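Local coordinates for putative diflavin flavoprotein A 5 (PDB 4FEK) that probably carries electrons from NADH to oxygen, reducing it to water, and is represented here by its N-terminal metallo-beta-lactamase-like (zinc metallo-hydrolase) domain, at residues G40-S45 with H179-D184; P58-F63 with P90-T95; Y82-H87 with T107-L112. One frame throughout, in Å; residues are numbered along the deposited sequence.

Contact 1 (G40-S45 with H179-D184); sequences GTTSNS and HICGDD
T41 and H179 meet side by side, their side chains running the same way, with one polar bond between them. Following T41 outward, CB already lies 3.4 Å from ND1 of H179. OG1 stands anti to the backbone N (chi1 179°), which sets it at the imidazole edge, in the plane of the ring. There T41 OG1 and H179 ND1 form a hydrogen bond of 2.7 Å; either atom could be the donor. Beyond this pair the ring of H179 meets those of Y35 and H231, with planes at about 45°.

The backbones approach closely without pairing. The carbonyl oxygens G40 O and H179 O come within 3.0 Å although both are acceptors. C181 turns its CB toward the strand, 3.5 Å from T41 O, and the methyl T42 CG2 lies 3.8 Å from I180 O. The T42 hydroxyl turns instead to its own strand, donating to N44 OD1 at 2.7 Å.

T42 also bonds to H231 and G232 after strand 226-229. The start of strand 41-49, in one sheet, thus meets both the loop 179-184 and the loop after an edge strand of the other sheet, the former through a side-chain bond and van der Waals contact. Because the T41 hydroxyl engages ND1 in the ring plane, it probably helps to fix the rotation of the buried imidazole and could influence which ring nitrogen carries a proton.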
ATOM      1  N   GLY A  40      -7.687  11.742 -11.818  1.00 24.57           N
ATOM      2  CA  GLY A  40      -7.719  10.294 -11.731  1.00 23.61           C
ATOM      3  C   GLY A  40      -6.911   9.817 -10.549  1.00 22.13           C
ATOM      4  O   GLY A  40      -6.631  10.586  -9.615  1.00 20.58           O
ATOM      5  N   THR A  41      -6.528   8.548 -10.584  1.00 17.93           N
ATOM      6  CA  THR A  41      -5.835   7.906  -9.471  1.00 15.64           C
ATOM      7  C   THR A  41      -5.263   6.569  -9.972  1.00 14.77           C
ATOM      8  O   THR A  41      -5.632   6.093 -11.052  1.00 17.04           O
ATOM      9  CB  THR A  41      -6.839   7.630  -8.309  1.00 25.21           C
ATOM     10  OG1 THR A  41      -6.168   6.989  -7.223  1.00 27.14           O
ATOM     11  CG2 THR A  41      -7.999   6.751  -8.774  1.00 29.38           C
ATOM     12  N   THR A  42      -4.323   6.000  -9.231  1.00 13.83           N
ATOM     13  CA  THR A  42      -3.983   4.594  -9.420  1.00 14.34           C
ATOM     14  C   THR A  42      -4.075   3.908  -8.071  1.00 18.43           C
ATOM     15  O   THR A  42      -3.965   4.561  -7.027  1.00 20.75           O
ATOM     16  CB  THR A  42      -2.541   4.407  -9.980  1.00 12.70           C
ATOM     17  OG1 THR A  42      -1.563   4.580  -8.938  1.00 20.12           O
ATOM     18  CG2 THR A  42      -2.260   5.388 -11.110  1.00 17.05           C
ATOM     19  N   SER A  43      -4.336   2.607  -8.089  1.00 11.89           N
ATOM     20  CA  SER A  43      -4.164   1.784  -6.905  0.50 12.35           C
ATOM     21  C   SER A  43      -3.054   0.778  -7.185  1.00 14.75           C
ATOM     22  O   SER A  43      -3.142  -0.024  -8.131  1.00 12.21           O
ATOM     23  CB  SER A  43      -5.454   1.055  -6.545  0.50 12.79           C
ATOM     24  OG  SER A  43      -5.247   0.257  -5.391  0.50 14.21           O
ATOM     25  N   ASN A  44      -2.001   0.843  -6.381  1.00 13.76           N
ATOM     26  CA  ASN A  44      -0.796   0.065  -6.643  1.00 13.14           C
ATOM     27  C   ASN A  44      -0.696  -1.188  -5.783  1.00 17.33           C
ATOM     28  O   ASN A  44      -0.826  -1.135  -4.572  1.00 13.00           O
ATOM     29  CB  ASN A  44       0.452   0.933  -6.465  1.00 10.12           C
ATOM     30  CG  ASN A  44       0.377   2.235  -7.243  1.00 13.75           C
ATOM     31  OD1 ASN A  44      -0.237   2.307  -8.310  1.00 14.04           O
ATOM     32  ND2 ASN A  44       1.000   3.287  -6.697  1.00  9.74           N
ATOM     33  N   SER A  45      -0.459  -2.327  -6.427  1.00  8.96           N
ATOM     34  CA  SER A  45      -0.264  -3.565  -5.707  1.00 10.46           C
ATOM     35  C   SER A  45       1.116  -4.075  -6.137  1.00 14.47           C
ATOM     36  O   SER A  45       1.624  -3.704  -7.197  1.00 12.90           O
ATOM     37  CB  SER A  45      -1.362  -4.574  -6.097  1.00 15.79           C
ATOM     38  OG  SER A  45      -1.275  -5.747  -5.317  1.00 30.13           O
ATOM     39  N   HIS A 179      -3.290  11.247  -5.587  1.00 15.39           N
ATOM     40  CA  HIS A 179      -4.364  10.826  -6.489  1.00 16.86           C
ATOM     41  C   HIS A 179      -4.210  11.440  -7.865  1.00 22.61           C
ATOM     42  O   HIS A 179      -4.797  12.472  -8.181  1.00 18.02           O
ATOM     43  CB  HIS A 179      -5.750  11.067  -5.878  1.00 19.49           C
ATOM     44  CG  HIS A 179      -6.107  10.060  -4.829  1.00 16.89           C
ATOM     45  ND1 HIS A 179      -6.209   8.707  -5.107  1.00 19.63           N
ATOM     46  CD2 HIS A 179      -6.322  10.187  -3.499  1.00 16.60           C
ATOM     47  CE1 HIS A 179      -6.513   8.054  -3.998  1.00 18.65           C
ATOM     48  NE2 HIS A 179      -6.567   8.928  -3.002  1.00 20.36           N
ATOM     49  N   ILE A 180      -3.405  10.768  -8.683  1.00 19.04           N
ATOM     50  CA  ILE A 180      -3.147  11.229 -10.034  1.00 23.01           C
ATOM     51  C   ILE A 180      -2.800  10.026 -10.906  1.00 21.69           C
ATOM     52  O   ILE A 180      -1.995   9.174 -10.524  1.00 24.57           O
ATOM     53  CB  ILE A 180      -2.034  12.288 -10.065  1.00 23.49           C
ATOM     54  CG1 ILE A 180      -1.735  12.723 -11.497  1.00 28.62           C
ATOM     55  CG2 ILE A 180      -0.767  11.767  -9.385  1.00 24.09           C
ATOM     56  CD1 ILE A 180      -0.944  14.014 -11.589  1.00 32.47           C
ATOM     57  N   CYS A 181      -3.451   9.955 -12.062  1.00 22.61           N
ATOM     58  CA  CYS A 181      -3.216   8.880 -13.024  1.00 23.74           C
ATOM     59  C   CYS A 181      -2.427   9.412 -14.216  1.00 30.27           C
ATOM     60  O   CYS A 181      -2.805  10.420 -14.818  1.00 37.29           O
ATOM     61  CB  CYS A 181      -4.555   8.316 -13.513  1.00 23.48           C
ATOM     62  SG  CYS A 181      -4.357   6.968 -14.726  1.00 28.44           S
ATOM     63  N   GLY A 182      -1.336   8.735 -14.551  1.00 34.94           N
ATOM     64  CA  GLY A 182      -0.500   9.117 -15.673  1.00 36.84           C
ATOM     65  C   GLY A 182       0.272   7.914 -16.190  1.00 29.65           C
ATOM     66  O   GLY A 182       0.146   6.819 -15.651  1.00 28.91           O
ATOM     67  N   ASP A 183       1.072   8.105 -17.234  1.00 25.28           N
ATOM     68  CA  ASP A 183       1.859   6.990 -17.772  1.00 26.25           C
ATOM     69  C   ASP A 183       3.123   6.722 -16.952  1.00 24.44           C
ATOM     70  O   ASP A 183       3.601   5.584 -16.895  1.00 26.07           O
ATOM     71  CB  ASP A 183       2.213   7.216 -19.245  1.00 33.30           C
ATOM     72  CG  ASP A 183       0.990   7.190 -20.162  1.00 41.47           C
ATOM     73  OD1 ASP A 183      -0.085   6.705 -19.750  1.00 38.18           O
ATOM     74  OD2 ASP A 183       1.113   7.648 -21.313  1.00 48.14           O
ATOM     75  N   ASP A 184       3.666   7.759 -16.314  1.00 26.30           N
ATOM     76  CA  ASP A 184       4.895   7.612 -15.524  1.00 32.28           C
ATOM     77  C   ASP A 184       4.694   6.805 -14.243  1.00 30.31           C
ATOM     78  O   ASP A 184       3.878   7.169 -13.400  1.00 31.19           O
ATOM     79  CB  ASP A 184       5.461   8.987 -15.172  1.00 43.29           C
ATOM     80  CG  ASP A 184       5.977   9.737 -16.396  1.00 48.76           C
ATOM     81  OD1 ASP A 184       6.566   9.085 -17.290  1.00 45.90           O
ATOM     82  OD2 ASP A 184       5.782  10.970 -16.466  1.00 51.23           O
TER

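Contact 2 (P58-F63 with P90-T95). With PO4 (phosphate ion), chain E.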
ATOM      1  N   PRO A  58      -3.855  -5.855  -2.568  1.00 18.35           N
ATOM      2  CA  PRO A  58      -4.848  -6.004  -3.653  1.00 17.60           C
ATOM      3  C   PRO A  58      -5.882  -4.862  -3.585  1.00 17.48           C
ATOM      4  O   PRO A  58      -6.285  -4.490  -2.481  1.00 19.66           O
ATOM      5  CB  PRO A  58      -5.550  -7.331  -3.319  1.00 24.49           C
ATOM      6  CG  PRO A  58      -4.635  -8.050  -2.362  1.00 25.50           C
ATOM      7  CD  PRO A  58      -3.933  -6.951  -1.583  1.00 18.64           C
ATOM      8  N   PRO A  59      -6.288  -4.313  -4.736  1.00 18.50           N
ATOM      9  CA  PRO A  59      -7.128  -3.104  -4.785  1.00 19.42           C
ATOM     10  C   PRO A  59      -8.602  -3.323  -4.437  1.00 15.40           C
ATOM     11  O   PRO A  59      -9.044  -4.462  -4.232  1.00 17.25           O
ATOM     12  CB  PRO A  59      -7.007  -2.664  -6.239  1.00 17.27           C
ATOM     13  CG  PRO A  59      -6.781  -3.971  -6.978  1.00 21.20           C
ATOM     14  CD  PRO A  59      -5.864  -4.742  -6.084  1.00 20.82           C
ATOM     15  N   VAL A  60      -9.359  -2.225  -4.400  1.00 20.71           N
ATOM     16  CA  VAL A  60     -10.794  -2.261  -4.074  1.00 20.28           C
ATOM     17  C   VAL A  60     -11.600  -2.953  -5.159  1.00 25.41           C
ATOM     18  O   VAL A  60     -11.086  -3.170  -6.262  1.00 24.28           O
ATOM     19  CB  VAL A  60     -11.366  -0.845  -3.897  1.00 23.80           C
ATOM     20  CG1 VAL A  60     -10.662  -0.133  -2.738  1.00 26.25           C
ATOM     21  CG2 VAL A  60     -11.247  -0.055  -5.193  1.00 18.46           C
ATOM     22  N   GLU A  61     -12.869  -3.264  -4.856  1.00 23.88           N
ATOM     23  CA  GLU A  61     -13.736  -4.003  -5.791  1.00 27.27           C
ATOM     24  C   GLU A  61     -13.778  -3.378  -7.187  1.00 28.08           C
ATOM     25  O   GLU A  61     -13.865  -4.081  -8.201  1.00 25.84           O
ATOM     26  CB  GLU A  61     -15.169  -4.160  -5.239  1.00 32.97           C
ATOM     27  CG  GLU A  61     -16.104  -4.908  -6.215  1.00 41.08           C
ATOM     28  CD  GLU A  61     -17.409  -5.373  -5.596  1.00 53.17           C
ATOM     29  OE1 GLU A  61     -17.849  -4.773  -4.595  1.00 58.72           O
ATOM     30  OE2 GLU A  61     -17.991  -6.350  -6.118  1.00 60.62           O
ATOM     31  N   SER A  62     -13.676  -2.055  -7.234  1.00 27.60           N
ATOM     32  CA  SER A  62     -13.812  -1.318  -8.484  1.00 30.05           C
ATOM     33  C   SER A  62     -12.762  -1.734  -9.520  1.00 23.64           C
ATOM     34  O   SER A  62     -13.009  -1.696 -10.735  1.00 26.12           O
ATOM     35  CB  SER A  62     -13.734   0.187  -8.206  1.00 34.71           C
ATOM     36  OG  SER A  62     -13.776   0.922  -9.414  1.00 46.37           O
ATOM     37  N   PHE A  63     -11.600  -2.150  -9.027  1.00 19.47           N
ATOM     38  CA  PHE A  63     -10.480  -2.580  -9.871  1.00 15.17           C
ATOM     39  C   PHE A  63     -10.308  -4.110  -9.868  1.00 21.81           C
ATOM     40  O   PHE A  63      -9.395  -4.637 -10.507  1.00 20.75           O
ATOM     41  CB  PHE A  63      -9.186  -1.988  -9.331  1.00 13.70           C
ATOM     42  CG  PHE A  63      -8.967  -0.546  -9.683  1.00 20.94           C
ATOM     43  CD1 PHE A  63      -9.064  -0.108 -10.998  1.00 20.68           C
ATOM     44  CD2 PHE A  63      -8.601   0.367  -8.699  1.00 20.66           C
ATOM     45  CE1 PHE A  63      -8.817   1.216 -11.325  1.00 20.29           C
ATOM     46  CE2 PHE A  63      -8.367   1.702  -9.023  1.00 16.87           C
ATOM     47  CZ  PHE A  63      -8.474   2.114 -10.345  1.00 20.47           C
ATOM     48  N   PRO A  90     -13.409  -2.516   4.254  1.00 26.20           N
ATOM     49  CA  PRO A  90     -14.457  -3.428   3.791  1.00 26.72           C
ATOM     50  C   PRO A  90     -14.639  -3.409   2.276  1.00 27.40           C
ATOM     51  O   PRO A  90     -15.073  -4.419   1.725  1.00 22.96           O
ATOM     52  CB  PRO A  90     -15.718  -2.940   4.524  1.00 31.68           C
ATOM     53  CG  PRO A  90     -15.365  -1.625   5.110  1.00 35.37           C
ATOM     54  CD  PRO A  90     -13.888  -1.603   5.307  1.00 29.99           C
ATOM     55  N   ASN A  91     -14.290  -2.323   1.587  1.00 18.45           N
ATOM     56  CA  ASN A  91     -14.458  -2.353   0.135  1.00 22.56           C
ATOM     57  C   ASN A  91     -13.381  -3.195  -0.588  1.00 23.80           C
ATOM     58  O   ASN A  91     -13.395  -3.323  -1.809  1.00 25.19           O
ATOM     59  CB  ASN A  91     -14.577  -0.949  -0.448  1.00 29.72           C
ATOM     60  CG  ASN A  91     -13.364  -0.106  -0.149  1.00 31.67           C
ATOM     61  OD1 ASN A  91     -12.368  -0.612   0.372  1.00 26.84           O
ATOM     62  ND2 ASN A  91     -13.433   1.187  -0.475  1.00 31.66           N
ATOM     63  N   ARG A  92     -12.457  -3.778   0.175  1.00 21.23           N
ATOM     64  CA  ARG A  92     -11.480  -4.703  -0.395  1.00 24.32           C
ATOM     65  C   ARG A  92     -11.927  -6.153  -0.234  1.00 22.24           C
ATOM     66  O   ARG A  92     -11.325  -7.052  -0.820  1.00 20.25           O
ATOM     67  CB  ARG A  92     -10.128  -4.540   0.280  1.00 24.70           C
ATOM     68  CG  ARG A  92      -9.683  -3.091   0.409  1.00 31.35           C
ATOM     69  CD  ARG A  92      -8.647  -2.750  -0.622  1.00 32.23           C
ATOM     70  NE  ARG A  92      -8.239  -1.344  -0.545  1.00 28.88           N
ATOM     71  CZ  ARG A  92      -7.043  -0.897  -0.896  1.00 23.91           C
ATOM     72  NH1 ARG A  92      -6.115  -1.753  -1.327  1.00 24.32           N
ATOM     73  NH2 ARG A  92      -6.768   0.400  -0.807  1.00 18.30           N
ATOM     74  N   ILE A  93     -12.954  -6.373   0.581  1.00 19.14           N
ATOM     75  CA  ILE A  93     -13.410  -7.736   0.867  1.00 25.42           C
ATOM     76  C   ILE A  93     -13.719  -8.556  -0.399  1.00 25.72           C
ATOM     77  O   ILE A  93     -13.285  -9.705  -0.499  1.00 30.41           O
ATOM     78  CB  ILE A  93     -14.598  -7.773   1.851  1.00 26.91           C
ATOM     79  CG1 ILE A  93     -14.184  -7.194   3.202  1.00 29.97           C
ATOM     80  CG2 ILE A  93     -15.131  -9.206   2.001  1.00 29.78           C
ATOM     81  CD1 ILE A  93     -12.992  -7.887   3.797  1.00 33.77           C
ATOM     82  N   PRO A  94     -14.464  -7.975  -1.369  1.00 27.84           N
ATOM     83  CA  PRO A  94     -14.721  -8.776  -2.578  1.00 28.90           C
ATOM     84  C   PRO A  94     -13.441  -9.218  -3.302  1.00 27.55           C
ATOM     85  O   PRO A  94     -13.375 -10.335  -3.816  1.00 21.89           O
ATOM     86  CB  PRO A  94     -15.547  -7.831  -3.457  1.00 30.67           C
ATOM     87  CG  PRO A  94     -16.259  -6.933  -2.453  1.00 31.28           C
ATOM     88  CD  PRO A  94     -15.270  -6.732  -1.343  1.00 27.37           C
ATOM     89  N   THR A  95     -12.422  -8.371  -3.324  1.00 22.99           N
ATOM     90  CA  THR A  95     -11.146  -8.768  -3.915  1.00 22.37           C
ATOM     91  C   THR A  95     -10.466  -9.900  -3.123  1.00 24.43           C
ATOM     92  O   THR A  95      -9.906 -10.824  -3.713  1.00 25.47           O
ATOM     93  CB  THR A  95     -10.176  -7.556  -4.067  1.00 25.23           C
ATOM     94  OG1 THR A  95     -10.887  -6.449  -4.639  1.00 24.77           O
ATOM     95  CG2 THR A  95      -8.995  -7.921  -4.972  1.00 25.73           C
TER
HETATM   96  P   PO4 E 303      -9.821   2.072   0.643  1.00 21.89           P
HETATM   97  O1  PO4 E 303     -10.013   0.585   0.328  1.00 24.33           O
HETATM   98  O2  PO4 E 303     -11.142   2.738   0.445  1.00 23.75           O
HETATM   99  O3  PO4 E 303      -9.395   2.143   2.083  1.00 22.80           O
HETATM  100  O4  PO4 E 303      -8.794   2.624  -0.316  1.00 22.92           O
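V60 and R92 meet where the turn into helix 61-74 faces the 3-10 turn 90-92 leading into helix 93-102, a corner that holds a phosphate ion. The guanidinium bridges protein and anion: R92 NE donates to phosphate O1 at 2.8 Å, almost straight at 176°, and NH2 donates to O4. R92 NH1 donates to P58 O at 3.0 Å (149°), approaching from above the carbonyl plane. A bend at chi2 (-103°) helps to lay the group across V60, whose CG1 lies 3.5 Å from R92 NE. N91 ND2 adds a bond to phosphate O2 at 2.9 Å. The ion probably came from the crystallisation liquor.

T95 OG1 donates to P59 O at 2.7 Å, and E61 N to N91 O at 3.1 Å. The extended E61 chain crosses the P94 ring at about a right angle, OE1 3.4 Å from P94 CG. Three hydrogen bonds therefore tie the two turns together.

H87, S89 and K174 complete the grip on the phosphate. P58 and P59 pack on Y67 of helix 61-74, T95 touches M64 of that helix, and P59 rests on S43 of strand 41-49.

Contact 3 (Y82-H87 with T107-L112). With PO4 (phosphate ion), chain E.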
ATOM      1  N   TYR A  82       1.508 -15.518   0.361  1.00 16.16           N
ATOM      2  CA  TYR A  82       1.106 -14.460   1.275  1.00 19.54           C
ATOM      3  C   TYR A  82       0.424 -13.313   0.551  1.00 16.87           C
ATOM      4  O   TYR A  82       0.781 -12.952  -0.581  1.00 20.08           O
ATOM      5  CB  TYR A  82       2.313 -13.914   2.067  1.00 19.98           C
ATOM      6  CG  TYR A  82       3.066 -14.965   2.843  1.00 23.27           C
ATOM      7  CD1 TYR A  82       2.526 -15.534   3.986  1.00 23.66           C
ATOM      8  CD2 TYR A  82       4.315 -15.385   2.430  1.00 27.25           C
ATOM      9  CE1 TYR A  82       3.222 -16.511   4.698  1.00 28.45           C
ATOM     10  CE2 TYR A  82       5.011 -16.353   3.125  1.00 29.14           C
ATOM     11  CZ  TYR A  82       4.465 -16.907   4.255  1.00 30.49           C
ATOM     12  OH  TYR A  82       5.172 -17.872   4.929  1.00 31.13           O
ATOM     13  N   VAL A  83      -0.576 -12.760   1.229  1.00 12.16           N
ATOM     14  CA  VAL A  83      -1.230 -11.516   0.829  1.00 10.13           C
ATOM     15  C   VAL A  83      -1.011 -10.561   2.022  1.00 14.75           C
ATOM     16  O   VAL A  83      -1.544 -10.790   3.116  1.00 19.52           O
ATOM     17  CB  VAL A  83      -2.744 -11.723   0.571  1.00 12.34           C
ATOM     18  CG1 VAL A  83      -3.416 -10.405   0.252  1.00 11.81           C
ATOM     19  CG2 VAL A  83      -2.952 -12.728  -0.598  1.00 18.70           C
ATOM     20  N   ILE A  84      -0.211  -9.521   1.815  1.00 13.35           N
ATOM     21  CA  ILE A  84       0.092  -8.564   2.890  1.00 15.34           C
ATOM     22  C   ILE A  84      -0.785  -7.310   2.772  1.00 18.11           C
ATOM     23  O   ILE A  84      -0.914  -6.729   1.689  1.00 18.50           O
ATOM     24  CB  ILE A  84       1.564  -8.187   2.882  1.00 14.18           C
ATOM     25  CG1 ILE A  84       2.412  -9.448   3.130  1.00 21.53           C
ATOM     26  CG2 ILE A  84       1.853  -7.066   3.920  1.00 18.32           C
ATOM     27  CD1 ILE A  84       3.849  -9.330   2.700  1.00 20.84           C
ATOM     28  N   LEU A  85      -1.386  -6.911   3.889  1.00 18.40           N
ATOM     29  CA  LEU A  85      -2.322  -5.787   3.918  1.00 17.65           C
ATOM     30  C   LEU A  85      -1.715  -4.586   4.620  1.00 18.73           C
ATOM     31  O   LEU A  85      -1.299  -4.683   5.786  1.00 18.20           O
ATOM     32  CB  LEU A  85      -3.584  -6.192   4.666  1.00 17.83           C
ATOM     33  CG  LEU A  85      -4.309  -7.429   4.149  1.00 25.70           C
ATOM     34  CD1 LEU A  85      -5.629  -7.553   4.869  1.00 26.68           C
ATOM     35  CD2 LEU A  85      -4.508  -7.287   2.652  1.00 24.61           C
ATOM     36  N   GLY A  86      -1.704  -3.440   3.946  1.00 16.33           N
ATOM     37  CA  GLY A  86      -1.178  -2.232   4.569  1.00 14.97           C
ATOM     38  C   GLY A  86      -2.199  -1.591   5.514  1.00 17.27           C
ATOM     39  O   GLY A  86      -1.864  -0.694   6.282  1.00 18.48           O
ATOM     40  N   HIS A  87      -3.453  -2.019   5.407  1.00 13.26           N
ATOM     41  CA  HIS A  87      -4.551  -1.579   6.291  1.00 15.32           C
ATOM     42  C   HIS A  87      -5.766  -2.418   5.936  1.00 18.11           C
ATOM     43  O   HIS A  87      -5.689  -3.224   5.008  1.00 15.46           O
ATOM     44  CB  HIS A  87      -4.873  -0.089   6.099  1.00 14.23           C
ATOM     45  CG  HIS A  87      -5.593   0.218   4.827  1.00 21.80           C
ATOM     46  ND1 HIS A  87      -4.944   0.378   3.623  1.00 23.95           N
ATOM     47  CD2 HIS A  87      -6.911   0.394   4.570  1.00 20.96           C
ATOM     48  CE1 HIS A  87      -5.830   0.634   2.677  1.00 25.16           C
ATOM     49  NE2 HIS A  87      -7.029   0.662   3.231  1.00 24.05           N
ATOM     50  N   THR A 107      -1.941 -17.086   2.893  1.00 25.64           N
ATOM     51  CA  THR A 107      -1.982 -16.617   4.268  1.00 26.70           C
ATOM     52  C   THR A 107      -2.018 -15.105   4.244  1.00 21.77           C
ATOM     53  O   THR A 107      -1.242 -14.459   3.538  1.00 17.82           O
ATOM     54  CB  THR A 107      -0.782 -17.112   5.097  1.00 28.29           C
ATOM     55  OG1 THR A 107      -0.889 -18.527   5.251  1.00 32.49           O
ATOM     56  CG2 THR A 107      -0.782 -16.462   6.488  1.00 26.96           C
ATOM     57  N   PHE A 108      -2.978 -14.557   4.971  1.00 18.97           N
ATOM     58  CA  PHE A 108      -3.088 -13.123   5.140  1.00 26.74           C
ATOM     59  C   PHE A 108      -2.098 -12.649   6.194  1.00 28.19           C
ATOM     60  O   PHE A 108      -1.971 -13.254   7.263  1.00 32.78           O
ATOM     61  CB  PHE A 108      -4.520 -12.754   5.524  1.00 26.08           C
ATOM     62  CG  PHE A 108      -5.488 -12.908   4.402  1.00 27.55           C
ATOM     63  CD1 PHE A 108      -6.266 -14.051   4.287  1.00 30.71           C
ATOM     64  CD2 PHE A 108      -5.577 -11.935   3.421  1.00 25.90           C
ATOM     65  CE1 PHE A 108      -7.141 -14.203   3.230  1.00 33.08           C
ATOM     66  CE2 PHE A 108      -6.444 -12.077   2.363  1.00 30.85           C
ATOM     67  CZ  PHE A 108      -7.235 -13.217   2.265  1.00 33.40           C
ATOM     68  N   VAL A 109      -1.384 -11.579   5.868  1.00 23.74           N
ATOM     69  CA  VAL A 109      -0.383 -10.998   6.757  1.00 18.90           C
ATOM     70  C   VAL A 109      -0.844  -9.561   7.007  1.00 20.66           C
ATOM     71  O   VAL A 109      -1.047  -8.779   6.078  1.00 19.82           O
ATOM     72  CB  VAL A 109       1.026 -11.011   6.128  1.00 22.03           C
ATOM     73  CG1 VAL A 109       2.051 -10.360   7.086  1.00 20.11           C
ATOM     74  CG2 VAL A 109       1.446 -12.442   5.793  1.00 19.09           C
ATOM     75  N   CYS A 110      -1.089  -9.236   8.260  1.00 17.93           N
ATOM     76  CA  CYS A 110      -1.655  -7.934   8.571  1.00 18.09           C
ATOM     77  C   CYS A 110      -1.202  -7.500   9.942  1.00 19.19           C
ATOM     78  O   CYS A 110      -0.629  -8.279  10.695  1.00 21.09           O
ATOM     79  CB  CYS A 110      -3.192  -7.981   8.537  1.00 19.27           C
ATOM     80  SG  CYS A 110      -3.927  -9.212   9.674  1.00 27.88           S
ATOM     81  N   SER A 111      -1.458  -6.239  10.253  1.00 21.41           N
ATOM     82  CA  SER A 111      -1.275  -5.775  11.602  1.00 18.81           C
ATOM     83  C   SER A 111      -2.425  -6.356  12.423  1.00 25.96           C
ATOM     84  O   SER A 111      -3.549  -6.540  11.930  1.00 24.11           O
ATOM     85  CB  SER A 111      -1.254  -4.239  11.670  1.00 18.78           C
ATOM     86  OG  SER A 111      -1.079  -3.818  13.018  1.00 22.14           O
ATOM     87  N   LEU A 112      -2.115  -6.659  13.674  1.00 25.30           N
ATOM     88  CA  LEU A 112      -3.042  -7.284  14.615  1.00 26.75           C
ATOM     89  C   LEU A 112      -4.491  -6.744  14.612  1.00 27.15           C
ATOM     90  O   LEU A 112      -5.431  -7.538  14.602  1.00 29.62           O
ATOM     91  CB  LEU A 112      -2.424  -7.232  16.020  1.00 33.96           C
ATOM     92  CG  LEU A 112      -2.840  -8.221  17.107  1.00 38.36           C
ATOM     93  CD1 LEU A 112      -4.054  -7.703  17.842  1.00 40.84           C
ATOM     94  CD2 LEU A 112      -3.120  -9.585  16.522  1.00 33.98           C
TER
HETATM   95  P   PO4 E 303      -9.821   2.072   0.643  1.00 21.89           P
HETATM   96  O1  PO4 E 303     -10.013   0.585   0.328  1.00 24.33           O
HETATM   97  O2  PO4 E 303     -11.142   2.738   0.445  1.00 23.75           O
HETATM   98  O3  PO4 E 303      -9.395   2.143   2.083  1.00 22.80           O
HETATM   99  O4  PO4 E 303      -8.794   2.624  -0.316  1.00 22.92           O
HETATM  100  O   HOH W   1      -2.640  -4.492   8.247  1.00 12.27           O
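The side chains of Y82 and I84 share a first torsion, with CG of Y82 (chi1 -56°) and CG1 of I84 (chi1 -62°) anti to the carbonyl carbon; this brings both against V109. The Y82 atom CD1 approaches V109 CG2 to 3.7 Å, the two side chains crossing at a slant. I84 lies alongside V109 instead, its CG1 3.7 Å from V109 CB. V109 is thus gripped by two residues of the other strand, while T107 packs its CB beside the Y82 ring. V83 and F108 occupy the other face of the sheet, where the CB of V83 sits 4.0 Å from CD2 of the phenyl ring, both side chains pointing the same way.

Parallel pairing sets this register: the bridges are Y82 with T107, V83 with F108 and I84 with V109, and the short strand axes differ in direction by 25°. V83 uses both backbone groups: V83 N donates to T107 O at 2.9 Å and V83 O accepts from V109 N at 2.9 Å. L85 N then donates to V109 O, also at 2.9 Å. Past them the two segments are joined through a water, which donates to L85 O at 2.8 Å and accepts from S111 N.

At the end of segment 82-87, H87 NE2 donates to phosphate O3 at 3.0 Å, while its ND1 bonds to D173. Strand 80-84, helix 93-102 and strand 107-111 form a beta-alpha-beta crossover. The loop after its first strand, which bears H87, is consistent with the metallo-beta-lactamase fold, where the corresponding loop carries metal ligands.

After strands 8-15 and 18-25, strand 41-49 opens contact 1, which closes the longest loop by joining the start of that strand to the loop 179-184. Both other contacts lie within that span. Contact 2 begins at 58-63, contact 3 at 82-87; contact 2 closes at 90-95 before contact 3 closes at 107-112, so their segments alternate and the two loops cross. Contact 2 brings together the beginnings of helices 61-74 and 93-102, whereas contact 3 pairs neighbouring strands of the sheet that also contains strand 41-49. Contacts 1 and 2 touch through S43 and F63, contacts 2 and 3 through P58 and V83 and through the shared phosphate. Contacts 1 and 3 remain about 7 Å apart at their nearest atoms.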